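Local coordinates for protein [4Fe-4S]-dependent U34-ARNt thiolase (Methanococcus maripaludis, PDB 6SCY) that probably transfers sulfur to uridine 34 of tRNA in an ATP-dependent reaction that relies on a bound [4Fe-4S] cluster, at residues 44-55 and 157-166; 80-88 and 110-118. All coordinates share one frame; numbering follows the deposited sequence.

Contact 1: 44-55 and 157-166; sequences DVLKNNIKVAMG and SIEEKCDFLA
Ala-53 and Cys-162 meet in the buried part of the contact: the alanine CB lies 3.4 Å from SG and also touches Ser-157 OG, itself bonded to Leu-153 O in helix 141-159, and all three residues are buried. Around them strands 51-55 and 164-166 run parallel, their short axes 4.5 Å apart and their directions 32° apart. Three backbone bonds fix the parallel register: Ala-53 N donates to Phe-164 O, Ala-166 N to Ala-53 O (2.9 Å), and Gly-55 N to Ala-166 O. On the sheet face of Val-52, Met-54, Phe-164 and Ala-166, the phenyl ring is approached from two directions. Val-45 CG2 sits over one face, 3.9 Å from the ring centroid and 16° off its normal, a CH-pi contact, whereas Val-52 CG2 comes in at the edge.

The start of the pairing is more polar and open to solvent: Asp-163 is exposed and Lys-51 partly so. Asp-163 bonds twice to Lys-51: its N donates to Lys-51 O, and its OD2 accepts Lys-51 N at 3.0 Å through the anti lone pair. A water also donates to OD2. The Lys-51 chain leaves anti to its own N (chi1 -172°) and bends at chi3, which carries NZ to Glu-160 O at 2.8 Å; the salt bridge to Glu-160 OE1 is long, 4.0 Å. Lys-161, with positive phi, ends the helix in a Schellman motif and turns the chain into its strand.

Strand 51-55 is central in the parallel sheet, between 80-87 and 164-167. Tyr-73 of helix 60-75 packs on Ile-50 and Val-52, and Ile-206 of strand 204-206 touches Val-45 and Phe-164.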
loop_
_atom_site.group_PDB
_atom_site.type_symbol
_atom_site.label_atom_id
_atom_site.label_comp_id
_atom_site.label_asym_id
_atom_site.label_seq_id
_atom_site.Cartn_x
_atom_site.Cartn_y
_atom_site.Cartn_z
ATOM N N ASP A 44 10.354 7.648 27.524
ATOM C CA ASP A 44 9.370 8.706 27.788
ATOM C C ASP A 44 8.071 8.154 28.376
ATOM O O ASP A 44 7.414 8.841 29.164
ATOM C CB ASP A 44 9.087 9.522 26.514
ATOM C CG ASP A 44 10.329 10.153 25.910
ATOM O OD1 ASP A 44 10.789 11.190 26.444
ATOM O OD2 ASP A 44 10.848 9.604 24.908
ATOM N N VAL A 45 7.708 6.916 27.991
ATOM C CA VAL A 45 6.504 6.231 28.465
ATOM C C VAL A 45 6.833 5.390 29.704
ATOM O O VAL A 45 6.086 5.418 30.678
ATOM C CB VAL A 45 5.839 5.397 27.338
ATOM C CG1 VAL A 45 4.646 4.595 27.860
ATOM C CG2 VAL A 45 5.415 6.287 26.172
ATOM N N LEU A 46 7.948 4.647 29.664
ATOM C CA LEU A 46 8.354 3.801 30.776
ATOM C C LEU A 46 9.311 4.566 31.677
ATOM O O LEU A 46 10.530 4.448 31.542
ATOM C CB LEU A 46 8.988 2.489 30.277
ATOM C CG LEU A 46 8.176 1.630 29.319
ATOM C CD1 LEU A 46 9.059 1.059 28.265
ATOM C CD2 LEU A 46 7.475 0.525 30.036
ATOM N N LYS A 47 8.754 5.370 32.589
ATOM C CA LYS A 47 9.504 6.165 33.566
ATOM C C LYS A 47 8.649 6.491 34.789
ATOM O O LYS A 47 7.467 6.167 34.814
ATOM C CB LYS A 47 10.113 7.445 32.935
ATOM C CG LYS A 47 9.114 8.506 32.487
ATOM C CD LYS A 47 9.826 9.794 32.090
ATOM C CE LYS A 47 8.882 10.966 31.998
ATOM N NZ LYS A 47 9.596 12.227 31.675
ATOM N N ASN A 48 9.246 7.141 35.794
ATOM C CA ASN A 48 8.551 7.571 37.007
ATOM C C ASN A 48 7.755 8.864 36.742
ATOM O O ASN A 48 7.994 9.546 35.742
ATOM C CB ASN A 48 9.568 7.764 38.140
ATOM C CG ASN A 48 8.995 7.642 39.528
ATOM O OD1 ASN A 48 8.361 6.647 39.894
ATOM N ND2 ASN A 48 9.235 8.657 40.338
ATOM N N ASN A 49 6.814 9.190 37.629
ATOM C CA ASN A 49 5.987 10.400 37.581
ATOM C C ASN A 49 5.041 10.472 36.352
ATOM O O ASN A 49 4.728 11.574 35.877
ATOM C CB ASN A 49 6.831 11.683 37.732
ATOM C CG ASN A 49 7.973 11.551 38.706
ATOM O OD1 ASN A 49 7.803 11.129 39.856
ATOM N ND2 ASN A 49 9.169 11.884 38.250
ATOM N N ILE A 50 4.514 9.314 35.893
ATOM C CA ILE A 50 3.530 9.303 34.794
ATOM C C ILE A 50 2.325 8.389 35.124
ATOM O O ILE A 50 2.473 7.391 35.823
ATOM C CB ILE A 50 4.085 9.039 33.357
ATOM C CG1 ILE A 50 4.814 7.706 33.253
ATOM C CG2 ILE A 50 4.933 10.189 32.820
ATOM C CD1 ILE A 50 4.046 6.778 32.520
ATOM N N LYS A 51 1.143 8.750 34.599
ATOM C CA LYS A 51 -0.131 8.046 34.769
ATOM C C LYS A 51 -0.584 7.537 33.392
ATOM O O LYS A 51 -0.659 8.333 32.451
ATOM C CB LYS A 51 -1.165 9.029 35.365
ATOM C CG LYS A 51 -2.482 8.406 35.785
ATOM C CD LYS A 51 -3.441 9.463 36.277
ATOM C CE LYS A 51 -3.675 9.382 37.764
ATOM N NZ LYS A 51 -4.861 10.180 38.164
ATOM N N VAL A 52 -0.852 6.224 33.257
ATOM C CA VAL A 52 -1.284 5.664 31.968
ATOM C C VAL A 52 -2.661 5.033 32.051
ATOM O O VAL A 52 -2.844 4.038 32.748
ATOM C CB VAL A 52 -0.257 4.696 31.319
ATOM C CG1 VAL A 52 -0.801 4.086 30.029
ATOM C CG2 VAL A 52 1.075 5.385 31.056
ATOM N N ALA A 53 -3.621 5.609 31.318
ATOM C CA ALA A 53 -4.983 5.103 31.180
ATOM C C ALA A 53 -4.904 4.042 30.102
ATOM O O ALA A 53 -4.069 4.165 29.205
ATOM C CB ALA A 53 -5.906 6.215 30.724
ATOM N N MET A 54 -5.729 2.999 30.173
ATOM C CA MET A 54 -5.658 1.962 29.154
ATOM C C MET A 54 -7.007 1.399 28.798
ATOM O O MET A 54 -7.723 0.912 29.669
ATOM C CB MET A 54 -4.649 0.852 29.503
ATOM C CG MET A 54 -4.737 0.344 30.898
ATOM S SD MET A 54 -3.643 -1.059 31.128
ATOM C CE MET A 54 -4.295 -1.677 32.620
ATOM N N GLY A 55 -7.349 1.502 27.519
ATOM C CA GLY A 55 -8.603 1.002 26.978
ATOM C C GLY A 55 -8.621 -0.510 26.981
ATOM O O GLY A 55 -7.927 -1.140 26.180
ATOM N N SER A 157 -9.618 10.043 29.965
ATOM C CA SER A 157 -8.180 10.199 30.216
ATOM C C SER A 157 -7.853 11.631 30.651
ATOM O O SER A 157 -7.010 11.822 31.528
ATOM C CB SER A 157 -7.365 9.802 28.991
ATOM O OG SER A 157 -7.650 8.462 28.625
ATOM N N ILE A 158 -8.547 12.631 30.059
ATOM C CA ILE A 158 -8.404 14.043 30.414
ATOM C C ILE A 158 -8.977 14.230 31.827
ATOM O O ILE A 158 -8.331 14.873 32.656
ATOM C CB ILE A 158 -9.070 14.971 29.352
ATOM C CG1 ILE A 158 -8.214 15.039 28.074
ATOM C CG2 ILE A 158 -9.342 16.397 29.904
ATOM C CD1 ILE A 158 -8.973 15.515 26.793
ATOM N N GLU A 159 -10.160 13.619 32.101
ATOM C CA GLU A 159 -10.879 13.627 33.386
ATOM C C GLU A 159 -10.009 13.062 34.523
ATOM O O GLU A 159 -10.020 13.613 35.626
ATOM C CB GLU A 159 -12.197 12.831 33.254
ATOM C CG GLU A 159 -13.091 12.832 34.484
ATOM C CD GLU A 159 -14.278 11.897 34.368
ATOM O OE1 GLU A 159 -15.373 12.366 33.980
ATOM O OE2 GLU A 159 -14.109 10.687 34.642
ATOM N N GLU A 160 -9.256 11.973 34.244
ATOM C CA GLU A 160 -8.356 11.330 35.203
ATOM C C GLU A 160 -6.940 11.916 35.176
ATOM O O GLU A 160 -6.100 11.528 35.995
ATOM C CB GLU A 160 -8.351 9.802 35.020
ATOM C CG GLU A 160 -9.447 9.101 35.809
ATOM C CD GLU A 160 -9.336 9.229 37.318
ATOM O OE1 GLU A 160 -8.456 8.562 37.910
ATOM O OE2 GLU A 160 -10.121 10.009 37.906
ATOM N N LYS A 161 -6.704 12.887 34.264
ATOM C CA LYS A 161 -5.446 13.609 34.043
ATOM C C LYS A 161 -4.276 12.646 33.773
ATOM O O LYS A 161 -3.252 12.668 34.464
ATOM C CB LYS A 161 -5.155 14.619 35.171
ATOM C CG LYS A 161 -6.027 15.872 35.127
ATOM C CD LYS A 161 -5.679 16.826 36.269
ATOM C CE LYS A 161 -6.658 17.970 36.406
ATOM N NZ LYS A 161 -6.477 18.717 37.684
ATOM N N CYS A 162 -4.459 11.796 32.746
ATOM C CA CYS A 162 -3.497 10.789 32.300
ATOM C C CYS A 162 -2.541 11.350 31.277
ATOM O O CYS A 162 -2.910 12.224 30.496
ATOM C CB CYS A 162 -4.216 9.552 31.770
ATOM S SG CYS A 162 -5.144 8.643 33.033
ATOM N N ASP A 163 -1.312 10.844 31.278
ATOM C CA ASP A 163 -0.273 11.274 30.351
ATOM C C ASP A 163 -0.382 10.548 29.003
ATOM O O ASP A 163 -0.105 11.141 27.956
ATOM C CB ASP A 163 1.114 11.093 30.991
ATOM C CG ASP A 163 1.305 11.981 32.200
ATOM O OD1 ASP A 163 1.339 13.220 32.025
ATOM O OD2 ASP A 163 1.408 11.441 33.322
ATOM N N PHE A 164 -0.795 9.269 29.032
ATOM C CA PHE A 164 -0.940 8.444 27.838
ATOM C C PHE A 164 -2.195 7.578 27.886
ATOM O O PHE A 164 -2.679 7.234 28.971
ATOM C CB PHE A 164 0.298 7.559 27.638
ATOM C CG PHE A 164 1.599 8.305 27.491
ATOM C CD1 PHE A 164 1.933 8.923 26.291
ATOM C CD2 PHE A 164 2.499 8.377 28.546
ATOM C CE1 PHE A 164 3.141 9.610 26.154
ATOM C CE2 PHE A 164 3.709 9.061 28.407
ATOM C CZ PHE A 164 4.021 9.672 27.210
ATOM N N LEU A 165 -2.716 7.228 26.699
ATOM C CA LEU A 165 -3.862 6.340 26.539
ATOM C C LEU A 165 -3.349 5.109 25.779
ATOM O O LEU A 165 -3.030 5.202 24.595
ATOM C CB LEU A 165 -5.021 7.050 25.803
ATOM C CG LEU A 165 -6.227 6.207 25.357
ATOM C CD1 LEU A 165 -7.119 5.821 26.523
ATOM C CD2 LEU A 165 -7.049 6.957 24.338
ATOM N N ALA A 166 -3.199 3.978 26.489
ATOM C CA ALA A 166 -2.706 2.734 25.910
ATOM C C ALA A 166 -3.826 1.944 25.231
ATOM O O ALA A 166 -4.868 1.711 25.839
ATOM C CB ALA A 166 -2.015 1.901 26.971
HETATM O O HOH W 1 2.154 13.556 34.887
#

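Contact 2: 80-88 and 110-118; sequences NLIAIMVNE and IEYKIVHFK. With SF4 (iron/sulfur cluster), chain E.
Just past the end of strand 80-87, Glu-88 lies alongside Phe-117 and its carboxylate comes up to the iron-sulfur cluster. Its CG stands over one ring face, 3.9 Å from the centroid and 25° off the normal, a CH-pi contact; Val-86 CG1 meets the ring edge, 3.5 Å from Phe-117 CD1. A bend at chi2 (111°) turns the carboxylate so that OE2 comes 3.4 Å from sulfur S1 of the cluster.

Behind this end, strands 80-87 and 111-116 run parallel, their axes 25° apart. Alternating backbone bonds document the register, from Ala-83 N to Glu-111 O (2.9 Å) through Val-115 N to Met-85 O, and on to Phe-117 N with Asn-87 O. Asn-87 ND2 also donates to His-116 ND1 at 3.2 Å, lying near the ring plane although amide and imidazole are nearly perpendicular. On the same side, Met-85 CE packs 3.7 Å from Tyr-112 CB. Helix 95-108 links the strands as a beta-alpha-beta unit and touches Ala-83, Asn-87 and Tyr-112.

The salt bridges of Arg-94 to OE1 and Arg-149 to OE2 grip both oxygens of Glu-88 and limit the rotation of the carboxylate beside the cluster, while Phe-117 packs against its CG.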
loop_
_atom_site.group_PDB
_atom_site.type_symbol
_atom_site.label_atom_id
_atom_site.label_comp_id
_atom_site.label_asym_id
_atom_site.label_seq_id
_atom_site.Cartn_x
_atom_site.Cartn_y
_atom_site.Cartn_z
ATOM N N ASN A 80 1.251 5.544 37.869
ATOM C CA ASN A 80 -0.079 4.955 37.993
ATOM C C ASN A 80 -0.581 4.326 36.705
ATOM O O ASN A 80 -0.128 4.695 35.618
ATOM C CB ASN A 80 -1.067 6.017 38.504
ATOM C CG ASN A 80 -2.260 5.459 39.228
ATOM O OD1 ASN A 80 -3.374 5.435 38.698
ATOM N ND2 ASN A 80 -2.053 5.000 40.461
ATOM N N LEU A 81 -1.544 3.389 36.829
ATOM C CA LEU A 81 -2.152 2.676 35.706
ATOM C C LEU A 81 -3.660 2.528 35.966
ATOM O O LEU A 81 -4.063 1.917 36.956
ATOM C CB LEU A 81 -1.460 1.307 35.536
ATOM C CG LEU A 81 -1.597 0.588 34.203
ATOM C CD1 LEU A 81 -0.860 1.310 33.116
ATOM C CD2 LEU A 81 -1.046 -0.810 34.298
ATOM N N ILE A 82 -4.485 3.148 35.115
ATOM C CA ILE A 82 -5.944 3.112 35.232
ATOM C C ILE A 82 -6.506 2.384 34.011
ATOM O O ILE A 82 -6.037 2.624 32.905
ATOM C CB ILE A 82 -6.558 4.542 35.387
ATOM C CG1 ILE A 82 -5.781 5.395 36.402
ATOM C CG2 ILE A 82 -8.055 4.484 35.770
ATOM C CD1 ILE A 82 -5.970 6.901 36.219
ATOM N N ALA A 83 -7.503 1.503 34.198
ATOM C CA ALA A 83 -8.136 0.774 33.095
ATOM C C ALA A 83 -9.524 1.316 32.836
ATOM O O ALA A 83 -10.284 1.514 33.778
ATOM C CB ALA A 83 -8.205 -0.709 33.408
ATOM N N ILE A 84 -9.850 1.580 31.571
ATOM C CA ILE A 84 -11.164 2.099 31.187
ATOM C C ILE A 84 -11.887 1.116 30.283
ATOM O O ILE A 84 -11.386 0.785 29.200
ATOM C CB ILE A 84 -11.139 3.518 30.548
ATOM C CG1 ILE A 84 -10.160 4.485 31.244
ATOM C CG2 ILE A 84 -12.556 4.099 30.486
ATOM C CD1 ILE A 84 -9.412 5.381 30.270
ATOM N N MET A 85 -13.086 0.688 30.718
ATOM C CA MET A 85 -13.954 -0.207 29.957
ATOM C C MET A 85 -15.144 0.607 29.453
ATOM O O MET A 85 -15.809 1.272 30.253
ATOM C CB MET A 85 -14.435 -1.381 30.821
ATOM C CG MET A 85 -13.339 -2.333 31.225
ATOM S SD MET A 85 -12.560 -1.797 32.758
ATOM C CE MET A 85 -11.995 -3.334 33.370
ATOM N N VAL A 86 -15.402 0.581 28.135
ATOM C CA VAL A 86 -16.497 1.358 27.552
ATOM C C VAL A 86 -17.635 0.450 27.075
ATOM O O VAL A 86 -17.501 -0.190 26.035
ATOM C CB VAL A 86 -16.024 2.353 26.450
ATOM C CG1 VAL A 86 -17.131 3.326 26.079
ATOM C CG2 VAL A 86 -14.776 3.119 26.877
ATOM N N ASN A 87 -18.743 0.375 27.830
ATOM C CA ASN A 87 -19.895 -0.424 27.405
ATOM C C ASN A 87 -20.663 0.384 26.373
ATOM O O ASN A 87 -21.303 1.386 26.709
ATOM C CB ASN A 87 -20.800 -0.826 28.582
ATOM C CG ASN A 87 -22.139 -1.407 28.173
ATOM O OD1 ASN A 87 -22.263 -2.192 27.222
ATOM N ND2 ASN A 87 -23.178 -1.023 28.895
ATOM N N GLU A 88 -20.584 -0.055 25.107
ATOM C CA GLU A 88 -21.249 0.600 23.978
ATOM C C GLU A 88 -22.778 0.602 24.110
ATOM O O GLU A 88 -23.448 1.379 23.428
ATOM C CB GLU A 88 -20.796 0.002 22.638
ATOM C CG GLU A 88 -19.340 0.283 22.312
ATOM C CD GLU A 88 -18.386 -0.897 22.342
ATOM O OE1 GLU A 88 -18.741 -1.955 22.908
ATOM O OE2 GLU A 88 -17.264 -0.753 21.805
ATOM N N ILE A 110 -5.468 -3.495 39.460
ATOM C CA ILE A 110 -5.482 -2.341 38.552
ATOM C C ILE A 110 -6.802 -1.582 38.752
ATOM O O ILE A 110 -7.870 -2.196 38.700
ATOM C CB ILE A 110 -5.259 -2.771 37.070
ATOM C CG1 ILE A 110 -3.851 -3.382 36.868
ATOM C CG2 ILE A 110 -5.494 -1.592 36.105
ATOM C CD1 ILE A 110 -3.709 -4.359 35.689
ATOM N N GLU A 111 -6.725 -0.259 38.991
ATOM C CA GLU A 111 -7.898 0.588 39.217
ATOM C C GLU A 111 -8.709 0.714 37.934
ATOM O O GLU A 111 -8.249 1.322 36.974
ATOM C CB GLU A 111 -7.504 1.975 39.766
ATOM C CG GLU A 111 -6.715 1.946 41.072
ATOM C CD GLU A 111 -5.202 1.868 40.934
ATOM O OE1 GLU A 111 -4.628 2.627 40.115
ATOM O OE2 GLU A 111 -4.589 1.050 41.658
ATOM N N TYR A 112 -9.891 0.094 37.902
ATOM C CA TYR A 112 -10.764 0.098 36.730
ATOM C C TYR A 112 -11.881 1.147 36.814
ATOM O O TYR A 112 -12.295 1.533 37.913
ATOM C CB TYR A 112 -11.320 -1.313 36.442
ATOM C CG TYR A 112 -12.353 -1.828 37.427
ATOM C CD1 TYR A 112 -11.989 -2.677 38.469
ATOM C CD2 TYR A 112 -13.705 -1.535 37.266
ATOM C CE1 TYR A 112 -12.937 -3.177 39.360
ATOM C CE2 TYR A 112 -14.659 -2.012 38.162
ATOM C CZ TYR A 112 -14.271 -2.837 39.207
ATOM O OH TYR A 112 -15.217 -3.327 40.076
ATOM N N LYS A 113 -12.368 1.593 35.646
ATOM C CA LYS A 113 -13.438 2.574 35.518
ATOM C C LYS A 113 -14.343 2.203 34.345
ATOM O O LYS A 113 -13.962 2.392 33.188
ATOM C CB LYS A 113 -12.869 3.998 35.358
ATOM C CG LYS A 113 -13.949 5.081 35.386
ATOM C CD LYS A 113 -13.395 6.472 35.093
ATOM C CE LYS A 113 -14.251 7.569 35.679
ATOM N NZ LYS A 113 -15.245 8.110 34.705
ATOM N N ILE A 114 -15.544 1.688 34.653
ATOM C CA ILE A 114 -16.531 1.321 33.634
ATOM C C ILE A 114 -17.387 2.542 33.296
ATOM O O ILE A 114 -18.122 3.046 34.147
ATOM C CB ILE A 114 -17.387 0.078 33.996
ATOM C CG1 ILE A 114 -16.528 -1.066 34.605
ATOM C CG2 ILE A 114 -18.184 -0.391 32.764
ATOM C CD1 ILE A 114 -17.243 -1.909 35.640
ATOM N N VAL A 115 -17.251 3.022 32.059
ATOM C CA VAL A 115 -17.943 4.187 31.519
ATOM C C VAL A 115 -18.845 3.700 30.392
ATOM O O VAL A 115 -18.441 2.833 29.619
ATOM C CB VAL A 115 -16.918 5.257 31.046
ATOM C CG1 VAL A 115 -17.578 6.367 30.241
ATOM C CG2 VAL A 115 -16.158 5.844 32.228
ATOM N N HIS A 116 -20.049 4.288 30.282
ATOM C CA HIS A 116 -21.055 3.948 29.272
ATOM C C HIS A 116 -21.150 4.971 28.130
ATOM O O HIS A 116 -20.781 6.137 28.304
ATOM C CB HIS A 116 -22.427 3.747 29.942
ATOM C CG HIS A 116 -22.382 2.756 31.056
ATOM N ND1 HIS A 116 -22.419 1.397 30.811
ATOM C CD2 HIS A 116 -22.238 2.957 32.386
ATOM C CE1 HIS A 116 -22.323 0.816 31.999
ATOM N NE2 HIS A 116 -22.218 1.714 32.977
ATOM N N PHE A 117 -21.645 4.516 26.958
ATOM C CA PHE A 117 -21.871 5.339 25.766
ATOM C C PHE A 117 -23.074 6.252 26.051
ATOM O O PHE A 117 -23.063 7.432 25.688
ATOM C CB PHE A 117 -22.157 4.433 24.546
ATOM C CG PHE A 117 -21.071 4.288 23.495
ATOM C CD1 PHE A 117 -19.778 3.923 23.848
ATOM C CD2 PHE A 117 -21.363 4.436 22.147
ATOM C CE1 PHE A 117 -18.784 3.767 22.875
ATOM C CE2 PHE A 117 -20.375 4.257 21.174
ATOM C CZ PHE A 117 -19.092 3.929 21.546
ATOM N N LYS A 118 -24.093 5.695 26.737
ATOM C CA LYS A 118 -25.324 6.380 27.131
ATOM C C LYS A 118 -25.075 7.473 28.169
ATOM O O LYS A 118 -25.778 8.484 28.167
ATOM C CB LYS A 118 -26.405 5.378 27.598
ATOM C CG LYS A 118 -25.957 4.363 28.654
ATOM C CD LYS A 118 -26.899 3.160 28.729
ATOM C CE LYS A 118 -26.427 2.121 29.721
ATOM N NZ LYS A 118 -27.214 0.861 29.623
HETATM FE FE1 SF4 E . -17.938 -1.964 15.291
HETATM FE FE2 SF4 E . -18.435 -0.830 17.747
HETATM FE FE3 SF4 E . -16.492 -2.753 17.502
HETATM FE FE4 SF4 E . -19.141 -3.448 17.269
HETATM S S1 SF4 E . -18.091 -2.622 19.142
HETATM S S2 SF4 E . -17.425 -4.123 15.902
HETATM S S3 SF4 E . -19.998 -1.580 16.233
HETATM S S4 SF4 E . -16.494 -0.666 16.536
#

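The two contacts share one parallel sheet: strand 51-55 of contact 1 neighbours strand 80-87 of contact 2, and Val-52 N probably bonds to Asn-80 O across the seam. Contact 2 is nested in the chain loop closed by contact 1, and their centres lie about 14 Å apart. Each is partly buried, but contact 1 includes the central strand, whereas 111-116 is outermost in this chain and bears the exposed Tyr-112 and Ile-114. A salt bridge from Lys-113 NZ to Glu-159 OE2 (2.8 Å) ties that strand to helix 141-159. In contact 1 the charged pairing across the segments gathers round Lys-51, Glu-160 and Asp-163, at the strand starts and helix end; contact 2 also places a carboxylate at the cluster. Gly-55 and Val-86 are both predicted ATP-binding residues.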